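Local coordinates for protein AceL NrdHF-1-1 Intein (Metagenome, PDB 6ZGQ) that is a splicing-inactive, linked variant of a naturally split class 3 intein, a protein that normally excises itself and joins its flanking sequences, at residues Asn73-Tyr78 / Ile84-Ala89; Ala18-Ile23 / Val142-His147; Val32-Met37 / Asp41-Asn46; Phe100-Gly105 / Gln109-Lys114. One frame throughout, in Å; residues are numbered along the deposited sequence.

Contact 1. Residues Asn73-Tyr78 / Ile84-Ala89; sequences NHRMIY and IKECLA
Arg75 and Glu86 meet on one side of a two-stranded antiparallel pairing, and the arginine is best traced outward from its backbone. Its CB leaves the sheet on the face shared with Ile77, Glu86 and Leu88. Arg75 CG then passes Leu88 CD2 at 4.2 Å, and Arg75 CD lies 3.7 Å from Glu86 OE1. A bend at chi3 of Arg75 (63°) turns the guanidinium toward the glutamate, which it grips side-on. Arg75 NE reaches Glu86 OE1 at 2.8 Å. Arg75 NH2 reaches Glu86 OE2 at 3.1 Å, and both bonds are nearly straight. Both oxygens lie close to the guanidinium plane, yet they are approached from above the carboxylate plane; the planes of Arg75 and Glu86 stand 72° apart. NH1 turns away to the backbone oxygens of Lys139 and Ala155, so this one side chain ties the hairpin of strands 75-80 and 83-88 to residues flanking the late strands 140-144 and 150-154 of the HINT-type beta fold. A leucine here would probably leave the Glu86 carboxylate without its paired charge and those two carbonyls without their donor. An arginine suits the place because its several N-H groups can serve three partners at once.

On the other face, Lys85 CB sits over the Tyr78 ring, 3.8 Å from its centroid, a CH-pi contact made by the aliphatic stem, while the amine goes to Gln80. Cys87 CB touches the edge of the same ring at Tyr78 CE1. Met76 and Cys87 also form a hydrogen-bonded pair in the backbone, with Met76 N to Cys87 O at 2.7 Å.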
loop_
_atom_site.group_PDB
_atom_site.type_symbol
_atom_site.label_atom_id
_atom_site.label_comp_id
_atom_site.label_asym_id
_atom_site.label_seq_id
_atom_site.Cartn_x
_atom_site.Cartn_y
_atom_site.Cartn_z
ATOM N N ASN A 73 -5.193 10.561 -3.625
ATOM C CA ASN A 73 -6.300 9.696 -4.090
ATOM C C ASN A 73 -5.901 8.223 -4.143
ATOM O O ASN A 73 -6.626 7.427 -4.743
ATOM C CB ASN A 73 -6.822 10.125 -5.472
ATOM C CG ASN A 73 -7.356 11.539 -5.478
ATOM O OD1 ASN A 73 -8.071 11.946 -4.564
ATOM N ND2 ASN A 73 -7.014 12.296 -6.503
ATOM N N HIS A 74 -4.763 7.874 -3.532
ATOM C CA HIS A 74 -4.344 6.474 -3.361
ATOM C C HIS A 74 -5.344 5.748 -2.456
ATOM O O HIS A 74 -5.810 6.334 -1.470
ATOM C CB HIS A 74 -2.948 6.370 -2.760
ATOM C CG HIS A 74 -2.491 4.961 -2.617
ATOM N ND1 HIS A 74 -2.160 4.187 -3.705
ATOM C CD2 HIS A 74 -2.347 4.173 -1.529
ATOM C CE1 HIS A 74 -1.807 2.986 -3.290
ATOM N NE2 HIS A 74 -1.922 2.947 -1.974
ATOM N N ARG A 75 -5.671 4.499 -2.802
ATOM C CA ARG A 75 -6.625 3.684 -2.045
ATOM C C ARG A 75 -5.906 3.082 -0.829
ATOM O O ARG A 75 -4.941 2.319 -0.997
ATOM C CB ARG A 75 -7.240 2.600 -2.947
ATOM C CG ARG A 75 -8.166 3.165 -4.022
ATOM C CD ARG A 75 -8.505 2.152 -5.102
ATOM N NE ARG A 75 -9.238 0.997 -4.567
ATOM C CZ ARG A 75 -8.751 -0.239 -4.420
ATOM N NH1 ARG A 75 -7.510 -0.544 -4.771
ATOM N NH2 ARG A 75 -9.521 -1.195 -3.916
ATOM N N MET A 76 -6.327 3.486 0.376
ATOM C CA MET A 76 -5.860 2.882 1.628
ATOM C C MET A 76 -6.772 1.698 1.924
ATOM O O MET A 76 -7.985 1.807 1.713
ATOM C CB MET A 76 -5.888 3.894 2.776
ATOM C CG MET A 76 -4.993 5.100 2.538
ATOM S SD MET A 76 -3.282 4.625 2.228
ATOM C CE MET A 76 -2.788 4.102 3.870
ATOM N N ILE A 77 -6.169 0.581 2.348
ATOM C CA ILE A 77 -6.850 -0.696 2.600
ATOM C C ILE A 77 -6.785 -0.942 4.109
ATOM O O ILE A 77 -5.704 -0.848 4.705
ATOM C CB ILE A 77 -6.184 -1.847 1.797
ATOM C CG1 ILE A 77 -6.213 -1.546 0.286
ATOM C CG2 ILE A 77 -6.838 -3.193 2.090
ATOM C CD1 ILE A 77 -7.597 -1.446 -0.331
ATOM N N TYR A 78 -7.948 -1.183 4.718
ATOM C CA TYR A 78 -8.059 -1.443 6.154
ATOM C C TYR A 78 -9.142 -2.499 6.355
ATOM O O TYR A 78 -9.934 -2.731 5.430
ATOM C CB TYR A 78 -8.364 -0.144 6.914
ATOM C CG TYR A 78 -9.642 0.554 6.515
ATOM C CD1 TYR A 78 -9.670 1.432 5.441
ATOM C CD2 TYR A 78 -10.818 0.348 7.222
ATOM C CE1 TYR A 78 -10.838 2.079 5.079
ATOM C CE2 TYR A 78 -11.993 0.986 6.866
ATOM C CZ TYR A 78 -11.996 1.855 5.793
ATOM O OH TYR A 78 -13.151 2.497 5.426
ATOM N N ILE A 84 -12.868 -6.326 4.469
ATOM C CA ILE A 84 -11.766 -5.490 3.951
ATOM C C ILE A 84 -12.385 -4.333 3.154
ATOM O O ILE A 84 -13.140 -4.584 2.196
ATOM C CB ILE A 84 -10.793 -6.299 3.053
ATOM C CG1 ILE A 84 -10.203 -7.504 3.808
ATOM C CG2 ILE A 84 -9.682 -5.409 2.513
ATOM C CD1 ILE A 84 -9.341 -7.157 5.010
ATOM N N LYS A 85 -12.061 -3.100 3.577
ATOM C CA LYS A 85 -12.624 -1.835 3.067
ATOM C C LYS A 85 -11.507 -1.001 2.434
ATOM O O LYS A 85 -10.326 -1.229 2.741
ATOM C CB LYS A 85 -13.246 -1.013 4.217
ATOM C CG LYS A 85 -14.240 -1.753 5.111
ATOM C CD LYS A 85 -15.662 -1.749 4.569
ATOM C CE LYS A 85 -16.663 -2.201 5.621
ATOM N NZ LYS A 85 -17.117 -1.090 6.500
ATOM N N GLU A 86 -11.897 -0.043 1.585
ATOM C CA GLU A 86 -10.987 0.936 0.976
ATOM C C GLU A 86 -11.488 2.355 1.267
ATOM O O GLU A 86 -12.685 2.551 1.525
ATOM C CB GLU A 86 -10.885 0.725 -0.544
ATOM C CG GLU A 86 -12.241 0.680 -1.234
ATOM C CD GLU A 86 -12.128 0.574 -2.735
ATOM O OE1 GLU A 86 -11.722 1.567 -3.375
ATOM O OE2 GLU A 86 -12.444 -0.507 -3.273
ATOM N N CYS A 87 -10.554 3.315 1.237
ATOM C CA CYS A 87 -10.808 4.762 1.400
ATOM C C CYS A 87 -9.630 5.526 0.782
ATOM O O CYS A 87 -8.483 5.091 0.952
ATOM C CB CYS A 87 -10.932 5.125 2.886
ATOM S SG CYS A 87 -11.408 6.837 3.222
ATOM N N LEU A 88 -9.908 6.623 0.064
ATOM C CA LEU A 88 -8.856 7.493 -0.479
ATOM C C LEU A 88 -8.062 8.075 0.698
ATOM O O LEU A 88 -8.661 8.385 1.732
ATOM C CB LEU A 88 -9.485 8.594 -1.336
ATOM C CG LEU A 88 -10.332 8.125 -2.528
ATOM C CD1 LEU A 88 -10.654 9.298 -3.443
ATOM C CD2 LEU A 88 -9.624 7.032 -3.308
ATOM N N ALA A 89 -6.735 8.158 0.541
ATOM C CA ALA A 89 -5.800 8.639 1.569
ATOM C C ALA A 89 -6.240 9.985 2.162
ATOM O O ALA A 89 -6.269 10.132 3.383
ATOM C CB ALA A 89 -4.396 8.739 0.986
#

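Contact 2. Residues Ala18-Ile23 / Val142-His147; sequences AGDKNI and VVTDEH
The carboxylate of Asp20 has Thr144 lying over one of its faces: OG1, CB and CG2 of the threonine are all on the same side of the plane. Thr144 OG1 stands above that plane, 3.1 Å from Asp20 OD1, and the hydroxyl gives it a weak hydrogen bond; this approach from above a face, away from the carboxylate's edge, fits that weakness. Thr144 CG2, the methyl, rests 3.5 Å from Asp20 OD2. Thr144 can offer hydroxyl and methyl together because chi1 of -46° sets OG1 beside the backbone N and leaves CG2 anti to it, with the two side chains crossing at about a right angle.

The stronger ties of the aspartate lie outside this pair: OD2 forms a salt bridge with Arg150 NH2, and OD1 is also hydrogen-bonded to Thr15 OG1. The arginine would be expected to stabilise the negative charge, which makes an acidic residue apt here, and a small hydroxyl residue fits over its face.

Further along, the N-H of His147 bonds to Asp145 OD1 in one of two conformers, consistent with an Asx turn following strand 140-144, though the second conformer makes this doubtful.

Strands 20-22 and 140-144 both pair antiparallel with strand 13-15, so the Asp20-Thr144 contact reaches over that central strand and joins early and late parts of the chain, as in the interwoven, curled beta sheets of the HINT fold.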
loop_
_atom_site.group_PDB
_atom_site.type_symbol
_atom_site.label_atom_id
_atom_site.label_comp_id
_atom_site.label_asym_id
_atom_site.label_seq_id
_atom_site.Cartn_x
_atom_site.Cartn_y
_atom_site.Cartn_z
ATOM N N ALA A 18 10.355 -13.110 -5.841
ATOM C CA ALA A 18 11.826 -13.135 -5.780
ATOM C C ALA A 18 12.382 -12.322 -4.605
ATOM O O ALA A 18 13.433 -12.677 -4.066
ATOM C CB ALA A 18 12.410 -12.643 -7.094
ATOM N N GLY A 19 11.685 -11.255 -4.200
ATOM C CA GLY A 19 12.187 -10.353 -3.146
ATOM C C GLY A 19 11.364 -9.085 -3.031
ATOM O O GLY A 19 10.161 -9.124 -3.333
ATOM N N ASP A 20 12.012 -7.984 -2.617
ATOM C CA ASP A 20 11.373 -6.663 -2.449
ATOM C C ASP A 20 11.918 -5.695 -3.510
ATOM O O ASP A 20 13.054 -5.234 -3.386
ATOM C CB ASP A 20 11.626 -6.094 -1.046
ATOM C CG ASP A 20 10.961 -6.901 0.049
ATOM O OD1 ASP A 20 9.887 -7.490 -0.196
ATOM O OD2 ASP A 20 11.527 -6.939 1.157
ATOM N N LYS A 21 11.089 -5.393 -4.519
ATOM C CA LYS A 21 11.487 -4.680 -5.742
ATOM C C LYS A 21 10.939 -3.257 -5.726
ATOM O O LYS A 21 9.735 -3.063 -5.491
ATOM C CB LYS A 21 10.948 -5.422 -6.978
ATOM C CG LYS A 21 11.512 -4.965 -8.322
ATOM C CD LYS A 21 11.089 -5.899 -9.450
ATOM C CE LYS A 21 12.021 -5.804 -10.642
ATOM N NZ LYS A 21 11.677 -6.787 -11.702
ATOM N N ASN A 22 11.826 -2.289 -5.981
ATOM C CA ASN A 22 11.480 -0.863 -6.125
ATOM C C ASN A 22 10.304 -0.751 -7.097
ATOM O O ASN A 22 10.362 -1.321 -8.191
ATOM C CB ASN A 22 12.691 -0.060 -6.621
ATOM C CG ASN A 22 13.874 -0.156 -5.677
ATOM O OD1 ASN A 22 13.699 -0.281 -4.471
ATOM N ND2 ASN A 22 15.082 -0.095 -6.221
ATOM N N ILE A 23 9.231 -0.080 -6.670
ATOM C CA ILE A 23 7.975 -0.027 -7.436
ATOM C C ILE A 23 8.235 0.487 -8.859
ATOM O O ILE A 23 7.629 -0.023 -9.799
ATOM C CB ILE A 23 6.867 0.778 -6.707
ATOM C CG1 ILE A 23 5.526 0.656 -7.454
ATOM C CG2 ILE A 23 7.281 2.239 -6.519
ATOM C CD1 ILE A 23 4.315 0.984 -6.611
ATOM N N VAL A 142 1.211 -6.105 -1.434
ATOM C CA VAL A 142 2.074 -5.944 -0.250
ATOM C C VAL A 142 3.278 -5.068 -0.623
ATOM O O VAL A 142 3.936 -5.319 -1.643
ATOM C CB VAL A 142 2.514 -7.326 0.323
ATOM C CG1 VAL A 142 3.417 -7.187 1.544
ATOM C CG2 VAL A 142 1.296 -8.159 0.699
ATOM N N VAL A 143 3.520 -4.031 0.183
ATOM C CA VAL A 143 4.694 -3.143 0.056
ATOM C C VAL A 143 5.572 -3.316 1.302
ATOM O O VAL A 143 5.050 -3.669 2.370
ATOM C CB VAL A 143 4.293 -1.652 -0.120
ATOM C CG1 VAL A 143 3.631 -1.415 -1.473
ATOM C CG2 VAL A 143 3.386 -1.164 1.003
ATOM N N THR A 144 6.882 -3.098 1.138
ATOM C CA THR A 144 7.886 -3.140 2.217
ATOM C C THR A 144 8.479 -1.733 2.386
ATOM O O THR A 144 8.918 -1.138 1.393
ATOM C CB THR A 144 8.986 -4.145 1.855
ATOM O OG1 THR A 144 8.345 -5.333 1.390
ATOM C CG2 THR A 144 9.898 -4.454 3.048
ATOM N N ASP A 145 8.468 -1.220 3.618
ATOM C CA ASP A 145 9.003 0.110 3.952
ATOM C C ASP A 145 10.518 0.017 4.192
ATOM O O ASP A 145 11.082 -1.076 4.068
ATOM C CB ASP A 145 8.242 0.724 5.143
ATOM C CG ASP A 145 8.448 -0.024 6.467
ATOM O OD1 ASP A 145 9.497 -0.685 6.650
ATOM O OD2 ASP A 145 7.557 0.094 7.330
ATOM N N GLU A 146 11.141 1.159 4.507
ATOM C CA GLU A 146 12.599 1.286 4.739
ATOM C C GLU A 146 13.099 0.440 5.921
ATOM O O GLU A 146 14.302 0.179 6.003
ATOM C CB GLU A 146 12.963 2.766 4.984
ATOM C CG GLU A 146 12.650 3.708 3.818
ATOM C CD GLU A 146 11.346 4.499 3.949
ATOM O OE1 GLU A 146 10.889 4.762 5.084
ATOM O OE2 GLU A 146 10.781 4.877 2.896
ATOM N N HIS A 147 12.188 0.036 6.819
ATOM C CA HIS A 147 12.497 -0.734 8.036
ATOM C C HIS A 147 12.119 -2.222 7.911
ATOM O O HIS A 147 12.057 -2.924 8.926
ATOM C CB HIS A 147 11.791 -0.101 9.243
ATOM C CG HIS A 147 12.200 1.311 9.493
ATOM N ND1 HIS A 147 11.296 2.309 9.779
ATOM C CD2 HIS A 147 13.421 1.896 9.479
ATOM C CE1 HIS A 147 11.944 3.448 9.944
ATOM N NE2 HIS A 147 13.236 3.224 9.768
#

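Contact 3. Residues Val32-Met37 / Asp41-Asn46; sequences VLQFDM and DFSYTN
Asp41 O is gripped twice: Asp36 N donates to it across the hairpin at 2.9 Å, in a nearly straight bond, and a water donates to it at 2.8 Å. The same water lies 2.8 Å from Ser43 OG, so a small hydroxyl at this position is drawn into the network. It also takes a weak bond from Gln34 NE2, while Gln34 OE1 has the backbone N of Gly138 as its main partner. The amide thus has partners at both ends, though the one at NE2 is weak, which would favour this rotation. Gln34 and Ser43 form a hydrogen-bonded pair, with Gln34 N to Ser43 O at 2.8 Å.

The face with Leu33, Phe35, Phe42 and Tyr44 is largely apolar. The Phe35 ring, swung opposite its own amide nitrogen by a chi1 of -180°, brings CD1 over one face of the Phe42 ring, 3.6 Å from Phe42 CZ; the planes are inclined at 51°. Leu33 CD1 lies over the face of Tyr44, 4.0 Å from the centroid, a CH-pi contact. Large side chains suit this face, where Leu33 and Phe42 pack against Val142.

The paired strands form a beta hairpin, largely apolar on one face and mostly polar on the other, which backbone bonds from Leu33 to Val142 and Phe35 to Ser140 attach to strand 140-144 of the HINT-type intein.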
loop_
_atom_site.group_PDB
_atom_site.type_symbol
_atom_site.label_atom_id
_atom_site.label_comp_id
_atom_site.label_asym_id
_atom_site.label_seq_id
_atom_site.Cartn_x
_atom_site.Cartn_y
_atom_site.Cartn_z
ATOM N N VAL A 32 3.815 -10.244 -8.295
ATOM C CA VAL A 32 3.601 -9.364 -7.134
ATOM C C VAL A 32 2.721 -10.083 -6.116
ATOM O O VAL A 32 1.734 -10.716 -6.515
ATOM C CB VAL A 32 2.925 -8.035 -7.575
ATOM C CG1 VAL A 32 2.534 -7.169 -6.384
ATOM C CG2 VAL A 32 3.838 -7.261 -8.519
ATOM N N LEU A 33 3.077 -9.984 -4.830
ATOM C CA LEU A 33 2.244 -10.526 -3.738
ATOM C C LEU A 33 1.006 -9.641 -3.602
ATOM O O LEU A 33 1.117 -8.497 -3.126
ATOM C CB LEU A 33 3.025 -10.571 -2.417
ATOM C CG LEU A 33 2.302 -11.245 -1.244
ATOM C CD1 LEU A 33 1.928 -12.680 -1.587
ATOM C CD2 LEU A 33 3.143 -11.202 0.021
ATOM N N GLN A 34 -0.140 -10.151 -4.069
ATOM C CA GLN A 34 -1.428 -9.461 -3.955
ATOM C C GLN A 34 -2.167 -10.015 -2.741
ATOM O O GLN A 34 -1.816 -11.095 -2.252
ATOM C CB GLN A 34 -2.259 -9.583 -5.246
ATOM C CG GLN A 34 -2.860 -10.953 -5.518
ATOM C CD GLN A 34 -4.078 -10.864 -6.409
ATOM O OE1 GLN A 34 -4.134 -10.039 -7.319
ATOM N NE2 GLN A 34 -5.070 -11.699 -6.141
ATOM N N PHE A 35 -3.143 -9.239 -2.261
ATOM C CA PHE A 35 -4.076 -9.601 -1.187
ATOM C C PHE A 35 -5.490 -9.408 -1.756
ATOM O O PHE A 35 -5.844 -8.295 -2.172
ATOM C CB PHE A 35 -3.821 -8.708 0.035
ATOM C CG PHE A 35 -4.713 -8.979 1.223
ATOM C CD1 PHE A 35 -4.532 -10.106 2.009
ATOM C CD2 PHE A 35 -5.704 -8.075 1.581
ATOM C CE1 PHE A 35 -5.331 -10.338 3.115
ATOM C CE2 PHE A 35 -6.511 -8.302 2.683
ATOM C CZ PHE A 35 -6.328 -9.437 3.449
ATOM N N ASP A 36 -6.266 -10.493 -1.816
ATOM C CA ASP A 36 -7.628 -10.449 -2.374
ATOM C C ASP A 36 -8.563 -9.878 -1.301
ATOM O O ASP A 36 -8.661 -10.450 -0.211
ATOM C CB ASP A 36 -8.076 -11.836 -2.840
ATOM C CG ASP A 36 -9.425 -11.804 -3.514
ATOM O OD1 ASP A 36 -10.438 -11.738 -2.787
ATOM O OD2 ASP A 36 -9.464 -11.807 -4.760
ATOM N N MET A 37 -9.204 -8.740 -1.602
ATOM C CA MET A 37 -10.046 -8.010 -0.640
ATOM C C MET A 37 -11.303 -8.805 -0.271
ATOM O O MET A 37 -11.807 -8.653 0.846
ATOM C CB MET A 37 -10.450 -6.639 -1.192
ATOM C CG MET A 37 -9.317 -5.631 -1.235
ATOM S SD MET A 37 -9.839 -4.115 -2.050
ATOM C CE MET A 37 -10.848 -3.373 -0.769
ATOM N N ASP A 41 -7.120 -13.819 0.966
ATOM C CA ASP A 41 -6.042 -14.752 0.579
ATOM C C ASP A 41 -4.907 -13.984 -0.109
ATOM O O ASP A 41 -5.183 -13.032 -0.849
ATOM C CB ASP A 41 -6.554 -15.825 -0.387
ATOM C CG ASP A 41 -7.506 -16.813 0.269
ATOM O OD1 ASP A 41 -7.471 -16.960 1.506
ATOM O OD2 ASP A 41 -8.294 -17.430 -0.469
ATOM N N PHE A 42 -3.667 -14.426 0.151
ATOM C CA PHE A 42 -2.432 -13.951 -0.487
ATOM C C PHE A 42 -2.092 -14.836 -1.701
ATOM O O PHE A 42 -2.259 -16.055 -1.633
ATOM C CB PHE A 42 -1.281 -13.998 0.534
ATOM C CG PHE A 42 -1.329 -12.902 1.568
ATOM C CD1 PHE A 42 -0.831 -11.634 1.283
ATOM C CD2 PHE A 42 -1.840 -13.147 2.834
ATOM C CE1 PHE A 42 -0.865 -10.627 2.234
ATOM C CE2 PHE A 42 -1.864 -12.149 3.791
ATOM C CZ PHE A 42 -1.384 -10.887 3.490
ATOM N N SER A 43 -1.653 -14.231 -2.806
ATOM C CA SER A 43 -1.151 -14.980 -3.974
ATOM C C SER A 43 -0.249 -14.080 -4.820
ATOM O O SER A 43 -0.320 -12.856 -4.665
ATOM C CB SER A 43 -2.309 -15.527 -4.816
ATOM O OG SER A 43 -3.199 -14.500 -5.222
ATOM N N TYR A 44 0.611 -14.681 -5.652
ATOM C CA TYR A 44 1.451 -13.942 -6.608
ATOM C C TYR A 44 0.716 -13.895 -7.964
ATOM O O TYR A 44 0.264 -14.934 -8.461
ATOM C CB TYR A 44 2.860 -14.554 -6.728
ATOM C CG TYR A 44 3.612 -14.615 -5.417
ATOM C CD1 TYR A 44 4.324 -13.517 -4.946
ATOM C CD2 TYR A 44 3.601 -15.768 -4.640
ATOM C CE1 TYR A 44 5.005 -13.567 -3.743
ATOM C CE2 TYR A 44 4.288 -15.828 -3.439
ATOM C CZ TYR A 44 4.989 -14.725 -2.995
ATOM O OH TYR A 44 5.670 -14.771 -1.804
ATOM N N THR A 45 0.570 -12.688 -8.518
ATOM C CA THR A 45 -0.091 -12.440 -9.812
ATOM C C THR A 45 0.721 -11.378 -10.562
ATOM O O THR A 45 1.470 -10.637 -9.930
ATOM C CB THR A 45 -1.523 -11.890 -9.624
ATOM O OG1 THR A 45 -1.455 -10.703 -8.827
ATOM C CG2 THR A 45 -2.448 -12.902 -8.944
ATOM N N ASN A 46 0.576 -11.329 -11.887
ATOM C CA ASN A 46 1.196 -10.284 -12.721
ATOM C C ASN A 46 0.328 -9.029 -12.610
ATOM O O ASN A 46 -0.902 -9.121 -12.626
ATOM C CB ASN A 46 1.355 -10.754 -14.174
ATOM C CG ASN A 46 2.206 -12.000 -14.285
ATOM O OD1 ASN A 46 3.431 -11.950 -14.173
ATOM N ND2 ASN A 46 1.555 -13.133 -14.479
HETATM O O HOH W 1 -5.311 -13.893 -3.519
#

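Contact 4. Residues Phe100-Gly105 / Gln109-Lys114; sequences FIIVEG and QIKRIK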
loop_
_atom_site.group_PDB
_atom_site.type_symbol
_atom_site.label_atom_id
_atom_site.label_comp_id
_atom_site.label_asym_id
_atom_site.label_seq_id
_atom_site.Cartn_x
_atom_site.Cartn_y
_atom_site.Cartn_z
ATOM N N PHE A 100 -5.283 -1.147 9.989
ATOM C CA PHE A 100 -4.350 -1.352 8.869
ATOM C C PHE A 100 -3.769 -2.768 8.972
ATOM O O PHE A 100 -3.749 -3.346 10.072
ATOM C CB PHE A 100 -3.241 -0.285 8.855
ATOM C CG PHE A 100 -3.724 1.090 8.478
ATOM C CD1 PHE A 100 -4.337 1.312 7.253
ATOM C CD2 PHE A 100 -3.550 2.165 9.341
ATOM C CE1 PHE A 100 -4.769 2.579 6.898
ATOM C CE2 PHE A 100 -3.996 3.429 9.000
ATOM C CZ PHE A 100 -4.599 3.638 7.772
ATOM N N ILE A 101 -3.322 -3.304 7.830
ATOM C CA ILE A 101 -2.952 -4.719 7.671
ATOM C C ILE A 101 -1.432 -4.831 7.471
ATOM O O ILE A 101 -0.929 -4.421 6.419
ATOM C CB ILE A 101 -3.716 -5.351 6.478
ATOM C CG1 ILE A 101 -5.230 -5.100 6.612
ATOM C CG2 ILE A 101 -3.428 -6.848 6.368
ATOM C CD1 ILE A 101 -6.040 -5.438 5.372
ATOM N N ILE A 102 -0.733 -5.341 8.500
ATOM C CA ILE A 102 0.709 -5.656 8.488
ATOM C C ILE A 102 0.856 -7.165 8.226
ATOM O O ILE A 102 0.032 -7.958 8.725
ATOM C CB ILE A 102 1.393 -5.264 9.831
ATOM C CG1 ILE A 102 1.310 -3.750 10.074
ATOM C CG2 ILE A 102 2.853 -5.709 9.875
ATOM C CD1 ILE A 102 1.703 -3.329 11.476
ATOM N N VAL A 103 1.869 -7.523 7.430
ATOM C CA VAL A 103 2.208 -8.906 7.063
ATOM C C VAL A 103 3.568 -9.220 7.707
ATOM O O VAL A 103 4.585 -8.686 7.259
ATOM C CB VAL A 103 2.276 -9.069 5.523
ATOM C CG1 VAL A 103 2.343 -10.538 5.116
ATOM C CG2 VAL A 103 1.091 -8.381 4.850
ATOM N N GLU A 104 3.580 -10.055 8.754
ATOM C CA GLU A 104 4.785 -10.270 9.580
ATOM C C GLU A 104 5.434 -11.620 9.249
ATOM O O GLU A 104 4.718 -12.597 8.957
ATOM C CB GLU A 104 4.478 -10.117 11.088
ATOM C CG GLU A 104 3.245 -10.861 11.578
ATOM C CD GLU A 104 2.980 -10.722 13.065
ATOM O OE1 GLU A 104 3.738 -10.006 13.753
ATOM O OE2 GLU A 104 1.995 -11.333 13.545
ATOM N N GLY A 105 6.776 -11.627 9.258
ATOM C CA GLY A 105 7.611 -12.825 9.065
ATOM C C GLY A 105 7.616 -13.289 7.619
ATOM O O GLY A 105 7.358 -12.473 6.726
ATOM N N GLN A 109 1.828 -13.841 7.910
ATOM C CA GLN A 109 0.952 -13.721 9.100
ATOM C C GLN A 109 0.386 -12.297 9.153
ATOM O O GLN A 109 1.165 -11.333 9.096
ATOM C CB GLN A 109 1.733 -14.063 10.373
ATOM C CG GLN A 109 0.918 -13.999 11.659
ATOM C CD GLN A 109 0.205 -15.302 12.008
ATOM O OE1 GLN A 109 0.521 -16.371 11.485
ATOM N NE2 GLN A 109 -0.755 -15.217 12.918
ATOM N N ILE A 110 -0.947 -12.177 9.224
ATOM C CA ILE A 110 -1.655 -10.883 9.265
ATOM C C ILE A 110 -1.705 -10.358 10.701
ATOM O O ILE A 110 -2.197 -11.068 11.594
ATOM C CB ILE A 110 -3.103 -10.997 8.736
ATOM C CG1 ILE A 110 -3.124 -11.548 7.304
ATOM C CG2 ILE A 110 -3.798 -9.641 8.820
ATOM C CD1 ILE A 110 -4.510 -11.642 6.706
ATOM N N LYS A 111 -1.210 -9.129 10.901
ATOM C CA LYS A 111 -1.316 -8.381 12.165
ATOM C C LYS A 111 -2.101 -7.097 11.916
ATOM O O LYS A 111 -1.677 -6.290 11.089
ATOM C CB LYS A 111 0.072 -8.023 12.712
ATOM C CG LYS A 111 0.025 -7.155 13.968
ATOM C CD LYS A 111 1.290 -7.263 14.800
ATOM C CE LYS A 111 2.238 -6.102 14.557
ATOM N NZ LYS A 111 3.443 -6.263 15.411
ATOM N N ARG A 112 -3.227 -6.930 12.618
ATOM C CA ARG A 112 -4.126 -5.786 12.445
ATOM C C ARG A 112 -3.830 -4.786 13.563
ATOM O O ARG A 112 -3.921 -5.149 14.740
ATOM C CB ARG A 112 -5.590 -6.254 12.450
ATOM C CG ARG A 112 -5.923 -7.183 11.288
ATOM C CD ARG A 112 -6.667 -8.416 11.762
ATOM N NE ARG A 112 -7.003 -9.325 10.665
ATOM C CZ ARG A 112 -6.439 -10.510 10.443
ATOM N NH1 ARG A 112 -5.473 -10.972 11.230
ATOM N NH2 ARG A 112 -6.840 -11.240 9.411
ATOM N N ILE A 113 -3.423 -3.568 13.180
ATOM C CA ILE A 113 -3.092 -2.482 14.126
ATOM C C ILE A 113 -4.163 -1.393 14.035
ATOM O O ILE A 113 -4.642 -1.110 12.933
ATOM C CB ILE A 113 -1.672 -1.908 13.883
ATOM C CG1 ILE A 113 -1.489 -1.431 12.432
ATOM C CG2 ILE A 113 -0.625 -2.956 14.237
ATOM C CD1 ILE A 113 -0.551 -0.255 12.295
ATOM N N LYS A 114 -4.546 -0.827 15.187
ATOM C CA LYS A 114 -5.533 0.263 15.261
ATOM C C LYS A 114 -5.020 1.454 14.446
ATOM O O LYS A 114 -3.865 1.845 14.618
ATOM C CB LYS A 114 -5.799 0.675 16.719
ATOM C CG LYS A 114 -6.709 -0.276 17.479
ATOM C CD LYS A 114 -6.832 0.095 18.945
ATOM C CE LYS A 114 -7.735 1.298 19.153
ATOM N NZ LYS A 114 -7.694 1.746 20.573
#
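Chi1 of 48° sets Glu104 CG between its backbone N and carbonyl carbon, and an extended chain beyond CG (chi2 179°) lays the carboxylate across the partner strand. There Glu104 OE2 lies 3.4 Å from Gln109 CG, and Glu104 OE1 is 4.1 Å from Lys111 NZ, opposite charges near each other but too far apart for a salt bridge. Were Glu104 replaced by an alanine, the CG of Gln109 and the CB and CD of Lys111 would probably lose their cover, and the lysine amine its nearby negative charge. Long polar residues suit this solvent-facing border of the hairpin, their methylenes packing against one another.

On the same face, Ile102 CD1 meets Ile113 CG2 at 3.6 Å, the two side chains at about a right angle. The other face has Ile101 and Ile110 side by side, with Ile101 CG2 to Ile110 CG2 3.7 Å; Ile110 CG2 also lies over the guanidinium of Arg112, whose NE is bridged to Glu79. Beta-branched isoleucine suits an extended strand, and its CG2 packs against the neighbour across the pair. Lys111 N to Ile102 O, at 2.8 Å, is the straightest of the backbone bonds.

Gly105 probably begins the engineered Gly-Ser-His linker, so this antiparallel hairpin, part of the curled sheet of the HINT fold, probably spans the point where the two intein fragments were joined.

How the contacts relate
Contact 2 brackets the others along the chain: its first segment comes early and its second late, with contacts 3, 1 and 4 following one another in between. Contacts 1, 2 and 4 belong to one curled antiparallel sheet, in which strands 75-80 and 98-104 are neighbours; the hairpin of contact 3 joins it through a probable backbone hydrogen bond from Val142 to Leu33 and by packing. Centres lie from about 14 Å (contacts 2 and 3) to about 19 Å (contacts 1 and 2) apart. Contacts 1, 3 and 4 converge in a shared apolar interior, where Ile84 meets Phe35 and Ile101, and Phe42 meets Val103. Early and late parts of the chain thus interlock, consistent with an intein whose natural form assembles from two fragments.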